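Local structure of hypothetical protein Atu1913 (Agrobacterium tumefaciens str., 2B1Y) at the interface of chains A and B. The protein is of unknown function, belongs to the DUF1883 family, and forms in the crystal an intertwined two-fold dimer with strands paired between chains. Residues are numbered along the deposited sequence; one frame, centred on the assembly and turned at random. Chains: chain A/B, hypothetical protein Atu1913.

Contact 1: the interface of chains A and B. Residues chain A 65-69, 93; chain B 15-18.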
ATOM      1  N   VAL A  65       0.583   5.117 -22.334  1.00 33.09           N
ATOM      2  CA  VAL A  65       1.277   3.939 -21.856  1.00 34.42           C
ATOM      3  C   VAL A  65       2.766   4.183 -22.184  1.00 33.67           C
ATOM      4  O   VAL A  65       3.072   4.558 -23.305  1.00 34.20           O
ATOM      5  CB  VAL A  65       0.727   2.717 -22.588  1.00 33.47           C
ATOM      6  CG1 VAL A  65       1.620   1.542 -22.405  1.00 37.29           C
ATOM      7  CG2 VAL A  65      -0.755   2.425 -22.136  1.00 36.76           C
ATOM      8  N   PRO A  66       3.672   4.043 -21.203  1.00 34.25           N
ATOM      9  CA  PRO A  66       5.106   4.364 -21.431  1.00 34.56           C
ATOM     10  C   PRO A  66       5.998   3.317 -22.145  1.00 36.47           C
ATOM     11  O   PRO A  66       7.058   3.680 -22.689  1.00 35.97           O
ATOM     12  CB  PRO A  66       5.634   4.561 -20.015  1.00 35.09           C
ATOM     13  CG  PRO A  66       4.802   3.562 -19.198  1.00 34.33           C
ATOM     14  CD  PRO A  66       3.409   3.673 -19.795  1.00 33.96           C
ATOM     15  N   GLU A  67       5.581   2.053 -22.117  1.00 36.34           N
ATOM     16  CA  GLU A  67       6.354   0.888 -22.619  1.00 37.93           C
ATOM     17  C   GLU A  67       5.350  -0.146 -23.091  1.00 37.30           C
ATOM     18  O   GLU A  67       4.226  -0.145 -22.612  1.00 35.49           O
ATOM     19  CB  GLU A  67       7.170   0.238 -21.490  1.00 38.24           C
ATOM     20  CG  GLU A  67       8.370   1.034 -21.033  1.00 43.25           C
ATOM     21  CD  GLU A  67       9.305   1.335 -22.178  1.00 48.69           C
ATOM     22  OE1 GLU A  67       9.486   0.442 -23.036  1.00 52.55           O
ATOM     23  OE2 GLU A  67       9.843   2.463 -22.225  1.00 52.37           O
ATOM     24  N   THR A  68       5.758  -1.027 -24.010  1.00 37.25           N
ATOM     25  CA  THR A  68       4.893  -2.084 -24.514  1.00 38.14           C
ATOM     26  C   THR A  68       4.913  -3.270 -23.577  1.00 38.63           C
ATOM     27  O   THR A  68       5.959  -3.844 -23.297  1.00 37.13           O
ATOM     28  CB  THR A  68       5.300  -2.552 -25.922  1.00 38.59           C
ATOM     29  OG1 THR A  68       5.283  -1.428 -26.806  1.00 39.69           O
ATOM     30  CG2 THR A  68       4.340  -3.630 -26.449  1.00 40.26           C
HETATM   31  N   MSE A  69       3.733  -3.607 -23.070  1.00 38.84           N
HETATM   32  CA  MSE A  69       3.546  -4.705 -22.121  1.00 40.47           C
HETATM   33  C   MSE A  69       2.082  -4.830 -21.741  1.00 36.82           C
HETATM   34  O   MSE A  69       1.281  -4.167 -22.324  1.00 36.35           O
HETATM   35  CB  MSE A  69       4.378  -4.509 -20.892  1.00 40.68           C
HETATM   36  CG  MSE A  69       4.288  -3.158 -20.297  1.00 41.88           C
HETATM   37 SE   MSE A  69       5.782  -3.076 -19.142  0.60 49.41          SE
HETATM   38  CE  MSE A  69       6.694  -4.406 -19.869  1.00 31.51           C
ATOM     39  N   ALA A  93      -1.811   4.674 -30.609  1.00 35.32           N
ATOM     40  CA  ALA A  93      -0.567   5.413 -30.371  1.00 34.97           C
ATOM     41  C   ALA A  93      -0.261   6.302 -31.558  1.00 35.10           C
ATOM     42  O   ALA A  93      -0.596   5.946 -32.673  1.00 34.88           O
ATOM     43  CB  ALA A  93       0.606   4.439 -30.176  1.00 35.77           C
TER
ATOM     44  N   GLU B  15      -2.251  -6.521 -23.685  1.00 35.88           N
ATOM     45  CA  GLU B  15      -1.006  -5.988 -24.245  1.00 37.19           C
ATOM     46  C   GLU B  15      -1.264  -4.711 -24.989  1.00 36.48           C
ATOM     47  O   GLU B  15      -2.086  -4.692 -25.890  1.00 37.87           O
ATOM     48  CB  GLU B  15      -0.377  -7.023 -25.185  1.00 37.37           C
ATOM     49  CG  GLU B  15       0.593  -7.878 -24.469  1.00 42.60           C
ATOM     50  CD  GLU B  15       1.917  -7.179 -24.291  1.00 47.45           C
ATOM     51  OE1 GLU B  15       2.323  -6.409 -25.195  1.00 51.96           O
ATOM     52  OE2 GLU B  15       2.551  -7.407 -23.254  1.00 51.72           O
ATOM     53  N   LEU B  16      -0.580  -3.631 -24.611  1.00 35.92           N
ATOM     54  CA  LEU B  16      -0.669  -2.377 -25.344  1.00 35.21           C
ATOM     55  C   LEU B  16       0.724  -1.889 -25.725  1.00 35.64           C
ATOM     56  O   LEU B  16       1.644  -2.001 -24.923  1.00 34.99           O
ATOM     57  CB  LEU B  16      -1.335  -1.299 -24.482  1.00 34.05           C
ATOM     58  CG  LEU B  16      -2.735  -1.605 -23.929  1.00 33.32           C
ATOM     59  CD1 LEU B  16      -3.181  -0.481 -22.992  1.00 36.30           C
ATOM     60  CD2 LEU B  16      -3.759  -1.809 -25.054  1.00 34.26           C
ATOM     61  N   ARG B  17       0.846  -1.324 -26.923  0.50 36.14           N
ATOM     62  CA  ARG B  17       2.111  -0.789 -27.406  0.50 37.56           C
ATOM     63  C   ARG B  17       2.401   0.536 -26.719  0.50 37.81           C
ATOM     64  O   ARG B  17       1.475   1.306 -26.435  0.50 38.16           O
ATOM     65  CB  ARG B  17       2.063  -0.583 -28.927  0.50 37.77           C
ATOM     66  CG  ARG B  17       3.418  -0.786 -29.609  0.50 39.61           C
ATOM     67  CD  ARG B  17       3.483  -0.145 -30.989  0.50 41.03           C
ATOM     68  NE  ARG B  17       4.858  -0.130 -31.495  0.50 42.91           N
ATOM     69  CZ  ARG B  17       5.207   0.113 -32.760  0.50 42.57           C
ATOM     70  NH1 ARG B  17       4.292   0.370 -33.681  0.50 44.57           N
ATOM     71  NH2 ARG B  17       6.481   0.097 -33.103  0.50 41.35           N
ATOM     72  N   ALA B  18       3.675   0.800 -26.439  1.00 38.07           N
ATOM     73  CA  ALA B  18       4.080   2.099 -25.912  1.00 38.59           C
ATOM     74  C   ALA B  18       3.413   3.227 -26.734  1.00 38.56           C
ATOM     75  O   ALA B  18       3.331   3.154 -27.971  1.00 38.92           O
ATOM     76  CB  ALA B  18       5.613   2.222 -25.932  1.00 37.84           C
TER
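A:Thr68 and B:Ala18 form the core of this contact, hiding 68 and 59 Å² of their surfaces. The threonine hydroxyl OG1 accepts a hydrogen bond of 2.8 Å from the backbone N of B:Ala18, nearly straight at 166° at the hydrogen. OG1 reaches that N-H because it stands anti to its own carbonyl carbon, beside the backbone N (chi1 -57°). OG1 and the methyl CG2 both lie against the B:Arg17 CA, CG2 anti to the backbone N and turned toward the B:Leu16 carbonyl O at 3.5 Å. B:Glu15 crosses this threonine at about a right angle, its carboxylate end lying beside the A:Thr68 CG2, with OE1 3.7 Å from that methyl, and over the A:Met69 backbone. On the far flank the methyl CB of B:Ala18 presses against the backbone of A:Glu67, 3.6 Å from the A:Glu67 CA, while the A:Ala93 CB approaches the B:Ala18 carbonyl O. Next along the chain, selenomethionine A:Met69 works through its backbone: its O accepts from the B:Leu16 N at 3.0 Å, and its N donates to the B:Leu16 O at 3.2 Å, a reciprocal antiparallel bridge. Beside the bridge, A:Val65 and B:Leu16 cross at about a right angle, with the valine CG2 3.9 Å from the leucine CD1. The site joins the start of strand 69-76 of chain A to the end of strand 8-16 of chain B, and the threonine hydroxyl carries the pairing beyond the strand end, tying the loop after strand 8-16 of chain B to the loop before strand 69-76 of chain A in what is likely a dimer.

Contact 2: the interface of chains A and B. Residues chain A 63, 73, 75, 87-88; chain B 13, 22-24, 32.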
ATOM      1  N   ILE A  63      -3.826   9.310 -20.243  1.00 34.25           N
ATOM      2  CA  ILE A  63      -2.592   8.755 -19.710  1.00 35.08           C
ATOM      3  C   ILE A  63      -2.016   7.944 -20.868  1.00 34.53           C
ATOM      4  O   ILE A  63      -2.725   7.161 -21.488  1.00 34.05           O
ATOM      5  CB  ILE A  63      -2.828   7.771 -18.517  1.00 35.46           C
ATOM      6  CG1 ILE A  63      -3.555   8.425 -17.344  1.00 35.70           C
ATOM      7  CG2 ILE A  63      -1.460   7.174 -18.012  1.00 37.61           C
ATOM      8  CD1 ILE A  63      -3.701   7.492 -16.102  1.00 36.26           C
ATOM      9  N   LEU A  73      -5.701  -1.061 -15.598  1.00 26.91           N
ATOM     10  CA  LEU A  73      -6.105   0.267 -15.160  1.00 27.14           C
ATOM     11  C   LEU A  73      -7.012   0.070 -13.961  1.00 28.17           C
ATOM     12  O   LEU A  73      -8.012  -0.681 -14.051  1.00 28.56           O
ATOM     13  CB  LEU A  73      -6.865   0.997 -16.269  1.00 27.57           C
ATOM     14  CG  LEU A  73      -7.398   2.362 -15.829  1.00 27.62           C
ATOM     15  CD1 LEU A  73      -6.198   3.270 -15.644  1.00 29.79           C
ATOM     16  CD2 LEU A  73      -8.366   2.883 -16.847  1.00 30.94           C
ATOM     17  N   ILE A  75      -9.402   2.029 -11.195  1.00 26.15           N
ATOM     18  CA  ILE A  75     -10.088   3.200 -10.642  1.00 26.70           C
ATOM     19  C   ILE A  75     -10.467   2.836  -9.217  1.00 27.18           C
ATOM     20  O   ILE A  75     -11.066   1.787  -8.995  1.00 25.28           O
ATOM     21  CB  ILE A  75     -11.395   3.522 -11.424  1.00 27.32           C
ATOM     22  CG1 ILE A  75     -11.085   3.635 -12.935  1.00 28.16           C
ATOM     23  CG2 ILE A  75     -12.059   4.777 -10.861  1.00 27.11           C
ATOM     24  CD1 ILE A  75     -10.103   4.688 -13.280  1.00 29.21           C
ATOM     25  N   SER A  87     -15.280   5.014 -17.290  1.00 26.11           N
ATOM     26  CA  SER A  87     -15.166   4.398 -18.609  1.00 28.41           C
ATOM     27  C   SER A  87     -13.766   4.671 -19.123  1.00 28.56           C
ATOM     28  O   SER A  87     -13.097   5.632 -18.686  1.00 28.74           O
ATOM     29  CB  SER A  87     -16.271   4.873 -19.559  1.00 29.88           C
ATOM     30  OG  SER A  87     -16.032   6.201 -19.967  1.00 36.04           O
ATOM     31  N   VAL A  88     -13.283   3.795 -20.000  1.00 28.31           N
ATOM     32  CA  VAL A  88     -11.968   3.951 -20.600  1.00 28.15           C
ATOM     33  C   VAL A  88     -12.040   3.676 -22.124  1.00 30.09           C
ATOM     34  O   VAL A  88     -12.646   2.700 -22.568  1.00 29.78           O
ATOM     35  CB  VAL A  88     -10.850   3.105 -19.873  1.00 28.97           C
ATOM     36  CG1 VAL A  88     -11.149   1.629 -19.865  1.00 30.78           C
ATOM     37  CG2 VAL A  88      -9.453   3.383 -20.489  1.00 28.62           C
TER
ATOM     38  N   LEU B  13      -6.386  -4.384 -19.537  1.00 28.27           N
ATOM     39  CA  LEU B  13      -6.257  -3.831 -20.889  1.00 29.64           C
ATOM     40  C   LEU B  13      -5.426  -4.688 -21.843  1.00 31.24           C
ATOM     41  O   LEU B  13      -5.280  -4.336 -23.019  1.00 31.90           O
ATOM     42  CB  LEU B  13      -5.651  -2.416 -20.844  1.00 30.43           C
ATOM     43  CG  LEU B  13      -6.420  -1.408 -19.972  1.00 31.51           C
ATOM     44  CD1 LEU B  13      -5.718  -0.077 -20.018  1.00 33.20           C
ATOM     45  CD2 LEU B  13      -7.847  -1.252 -20.447  1.00 33.61           C
ATOM     46  N   LEU B  22      -4.825   6.185 -23.089  1.00 33.98           N
ATOM     47  CA  LEU B  22      -6.073   5.814 -22.474  1.00 32.94           C
ATOM     48  C   LEU B  22      -6.837   7.094 -22.141  1.00 32.47           C
ATOM     49  O   LEU B  22      -6.312   7.986 -21.439  1.00 31.89           O
ATOM     50  CB  LEU B  22      -5.802   5.030 -21.200  1.00 34.23           C
ATOM     51  CG  LEU B  22      -4.824   3.864 -21.313  1.00 34.47           C
ATOM     52  CD1 LEU B  22      -4.686   3.187 -19.942  1.00 34.68           C
ATOM     53  CD2 LEU B  22      -5.316   2.904 -22.374  1.00 38.43           C
ATOM     54  N   GLU B  23      -8.062   7.185 -22.653  1.00 29.64           N
ATOM     55  CA  GLU B  23      -8.935   8.279 -22.305  1.00 29.08           C
ATOM     56  C   GLU B  23      -9.939   7.840 -21.228  1.00 28.88           C
ATOM     57  O   GLU B  23     -10.827   6.994 -21.469  1.00 28.50           O
ATOM     58  CB  GLU B  23      -9.648   8.802 -23.570  1.00 29.88           C
ATOM     59  CG  GLU B  23     -10.580   9.991 -23.262  1.00 32.03           C
ATOM     60  CD  GLU B  23     -10.983  10.753 -24.501  1.00 41.15           C
ATOM     61  OE1 GLU B  23     -11.869  10.285 -25.216  1.00 45.99           O
ATOM     62  OE2 GLU B  23     -10.402  11.823 -24.769  1.00 47.59           O
ATOM     63  N   ILE B  24      -9.810   8.394 -20.025  1.00 26.78           N
ATOM     64  CA  ILE B  24     -10.516   7.812 -18.888  1.00 28.08           C
ATOM     65  C   ILE B  24     -11.539   8.796 -18.345  1.00 28.19           C
ATOM     66  O   ILE B  24     -11.155   9.946 -18.059  1.00 27.87           O
ATOM     67  CB  ILE B  24      -9.487   7.447 -17.766  1.00 26.81           C
ATOM     68  CG1 ILE B  24      -8.414   6.494 -18.323  1.00 29.65           C
ATOM     69  CG2 ILE B  24     -10.194   6.907 -16.516  1.00 29.68           C
ATOM     70  CD1 ILE B  24      -7.128   6.584 -17.568  1.00 28.63           C
ATOM     71  N   VAL B  32      -6.766   7.134 -10.105  1.00 28.43           N
ATOM     72  CA  VAL B  32      -6.627   6.433 -11.367  1.00 28.96           C
ATOM     73  C   VAL B  32      -5.199   5.931 -11.414  1.00 29.14           C
ATOM     74  O   VAL B  32      -4.274   6.717 -11.264  1.00 30.24           O
ATOM     75  CB  VAL B  32      -6.895   7.408 -12.555  1.00 29.30           C
ATOM     76  CG1 VAL B  32      -6.599   6.735 -13.945  1.00 28.77           C
ATOM     77  CG2 VAL B  32      -8.308   7.891 -12.513  1.00 28.96           C
TER
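B:Ile24 is buried among A:Leu73, A:Val88, A:Ile63 and A:Ile75, and with 46 Å² hidden it anchors the packed part of the contact. Its CG1 stands beside the backbone N, anti to the carbonyl carbon (chi1 -57°), which carries CD1 inward and leaves CG2 as a second branch. The longer branch meets A:Leu73 tip to tip, CG1 3.9 Å from the leucine CD2, and its CD1 also comes 3.8 Å from the CD1 of A:Ile63, whose side chain crosses it obliquely. A:Val88 lies alongside B:Ile24, both pointing the same way, while A:Ile75 slides past in the opposite direction to touch CG2. B:Val32 closes the core with both methyls: CG1, anti to the backbone N (chi1 174°), packs 3.7 Å from the A:Ile63 CD1, and CG2 sits 3.8 Å from the A:Ile75 CD1. The packing is looser at B:Leu13, whose CD1 is 4.1 Å from the A:Leu73 CB. B:Glu23 marks the outward side: it hides just 3 Å², meeting chain A through its backbone O near the A:Val88 CA, and its side chain points away from the apolar cluster. A:Ser87 likewise contributes its carbonyl O, against the B:Ile24 CA. Backbone bonds join the strands beside this core: the B:Leu22 N donates to the A:Ile63 O at 2.8 Å and the A:Ile63 N to the B:Leu22 O at 3.1 Å. Strand 21-26 of chain B is thus paired antiparallel with strands 61-64 and 86-91 of chain A, and strand 30-36 with strand 69-76, so that residues of both chains build one shared hydrophobic core.

Contact 1 and contact 2 have centres about 13 Å apart and lie in the same mixed lobe of the assembly. Strand 69-76 of chain A and strand 8-16 of chain B run through both: their pairing is pinned at one end in contact 1, while their residues farther along enter the apolar interior of contact 2. Both contain antiparallel backbone pairing; contact 1 adds a side-chain hydroxyl bond and contact 2 an apolar cluster. Two-fold symmetry repeats both with the chains exchanged, giving a second lobe. Since each lobe draws strands from both chains, the dimer is likely integral to the fold, though the structure alone does not prove its state in solution.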